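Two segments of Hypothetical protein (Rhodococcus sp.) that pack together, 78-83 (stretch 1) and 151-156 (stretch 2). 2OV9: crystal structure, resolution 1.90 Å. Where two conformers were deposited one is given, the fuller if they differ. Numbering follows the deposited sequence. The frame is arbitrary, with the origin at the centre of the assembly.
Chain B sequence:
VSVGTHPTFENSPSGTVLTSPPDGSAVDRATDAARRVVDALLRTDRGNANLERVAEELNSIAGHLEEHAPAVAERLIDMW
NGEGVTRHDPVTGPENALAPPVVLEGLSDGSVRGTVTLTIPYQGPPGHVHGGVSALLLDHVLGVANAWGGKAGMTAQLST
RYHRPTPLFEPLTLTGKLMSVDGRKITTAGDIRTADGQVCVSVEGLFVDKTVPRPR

Stretch 1 (78-83) DMWNGE
Stretch 2 151-156: KAGMTA

This is a small van der Waals contact, burying 212 Å² in total, in which a compact turn-like segment packs on a largely extended one with no hydrogen bond between them. Stretch 1 has phi/psi -86/92 (Asp78), -59/-39 (Met79), -74/-4 (Trp80), -114/12 (Asn81), 85/17 (Gly82) and -88/-4 (Glu83). Asp78 O accepts from Asn81 N and from Glu83 N, both at 3.1 Å, and Gly82 N lies 3.1 Å from its acceptor Met79 O. Asp78 N also donates to Glu83 OE1 (2.8 Å, 162°), tying the ends together. Stretch 2 is extended from Lys151 (-124/165) through Ala152 (-143/134) and Gly153 (-160/146) into the strand beginning at Met154 (-66/140) and Thr155 (-68/132); at Ala156 (-110/-44) psi departs from the extended range.

The register is set by CA pairs: Trp80 CA to Gly153 CA, 5.3 Å, and Gly82 CA to Ala152 CA, 4.9 Å. Ala152 points its CB toward the turn, 3.5 Å from Gly82 N and 4.1 Å from Trp80 O. Trp80 (chi1 -60°, m; chi2 -87°) directs its ring edge at Gly153, with CD1 3.7 Å from Gly153 O; its NE1 stays 4.2 Å from Thr155 OG1 (chi1 -49°, m), too far for a hydrogen bond. Positive phi favours glycine at Gly82, where an ideal CB would lie 3.5 Å from Ala152 CB.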

# COMPACT_ATOMS: atom_id res chain seq x y z
N ASP B 78 -0.57 -19.15 0.56
CA ASP B 78 -0.01 -18.59 1.79
C ASP B 78 1.51 -18.74 1.75
O ASP B 78 2.06 -19.77 2.16
CB ASP B 78 -0.58 -19.24 3.06
CG ASP B 78 -0.23 -18.46 4.34
OD1 ASP B 78 0.49 -17.43 4.25
OD2 ASP B 78 -0.68 -18.87 5.45
N MSE B 79 2.16 -17.69 1.24
CA MSE B 79 3.61 -17.59 1.16
C MSE B 79 4.27 -17.70 2.53
O MSE B 79 5.33 -18.30 2.67
CB MSE B 79 4.00 -16.25 0.53
CG MSE B 79 5.48 -16.08 0.25
SE MSE B 79 5.85 -14.49 -0.79
CE MSE B 79 5.34 -13.12 0.51
N TRP B 80 3.64 -17.08 3.53
CA TRP B 80 4.18 -17.03 4.89
C TRP B 80 4.04 -18.39 5.61
O TRP B 80 4.52 -18.56 6.73
CB TRP B 80 3.50 -15.90 5.69
CG TRP B 80 3.72 -14.57 5.05
CD1 TRP B 80 4.77 -13.73 5.25
CD2 TRP B 80 2.90 -13.96 4.05
NE1 TRP B 80 4.65 -12.61 4.46
CE2 TRP B 80 3.51 -12.73 3.70
CE3 TRP B 80 1.70 -14.32 3.41
CZ2 TRP B 80 2.96 -11.86 2.76
CZ3 TRP B 80 1.16 -13.45 2.46
CH2 TRP B 80 1.79 -12.23 2.15
N ASN B 81 3.40 -19.33 4.92
CA ASN B 81 3.24 -20.71 5.42
C ASN B 81 4.00 -21.72 4.55
O ASN B 81 3.80 -22.92 4.68
CB ASN B 81 1.76 -21.08 5.51
CG ASN B 81 1.53 -22.35 6.30
OD1 ASN B 81 0.81 -23.25 5.85
ND2 ASN B 81 2.15 -22.44 7.47
N GLY B 82 4.86 -21.21 3.66
CA GLY B 82 5.71 -22.06 2.84
C GLY B 82 5.09 -22.60 1.56
O GLY B 82 5.62 -23.55 0.95
N GLU B 83 3.99 -21.99 1.13
CA GLU B 83 3.22 -22.46 -0.03
C GLU B 83 3.69 -21.90 -1.37
O GLU B 83 3.18 -22.30 -2.42
CB GLU B 83 1.73 -22.17 0.17
CG GLU B 83 1.15 -22.86 1.39
CD GLU B 83 -0.35 -22.62 1.59
OE1 GLU B 83 -0.97 -21.90 0.77
OE2 GLU B 83 -0.90 -23.16 2.57
N LYS B 151 12.72 -20.91 2.98
CA LYS B 151 12.21 -20.77 4.34
C LYS B 151 10.85 -20.06 4.37
O LYS B 151 10.42 -19.45 3.39
CB LYS B 151 13.22 -20.03 5.23
CG LYS B 151 14.40 -20.89 5.71
CD LYS B 151 13.98 -21.97 6.74
CE LYS B 151 13.76 -21.40 8.15
NZ LYS B 151 13.23 -22.39 9.16
N ALA B 152 10.18 -20.16 5.50
CA ALA B 152 8.85 -19.62 5.65
C ALA B 152 8.79 -19.10 7.05
O ALA B 152 9.20 -19.80 7.98
CB ALA B 152 7.82 -20.74 5.50
N GLY B 153 8.27 -17.90 7.23
CA GLY B 153 8.02 -17.40 8.57
C GLY B 153 7.01 -16.28 8.60
O GLY B 153 6.94 -15.50 7.65
N MSE B 154 6.21 -16.24 9.68
CA MSE B 154 5.31 -15.13 10.00
C MSE B 154 6.12 -13.90 10.32
O MSE B 154 7.13 -14.01 11.02
CB MSE B 154 4.51 -15.46 11.26
CG MSE B 154 3.19 -16.13 11.07
SE MSE B 154 2.26 -16.08 12.78
CE MSE B 154 1.64 -14.23 12.76
N THR B 155 5.69 -12.73 9.87
CA THR B 155 6.42 -11.50 10.19
C THR B 155 6.30 -11.23 11.69
O THR B 155 5.20 -11.32 12.25
CB THR B 155 5.94 -10.29 9.36
OG1 THR B 155 5.86 -10.66 7.97
CG2 THR B 155 6.92 -9.12 9.48
N ALA B 156 7.42 -10.95 12.33
CA ALA B 156 7.44 -10.60 13.76
C ALA B 156 7.80 -9.11 14.02
O ALA B 156 7.18 -8.46 14.87
CB ALA B 156 8.40 -11.50 14.52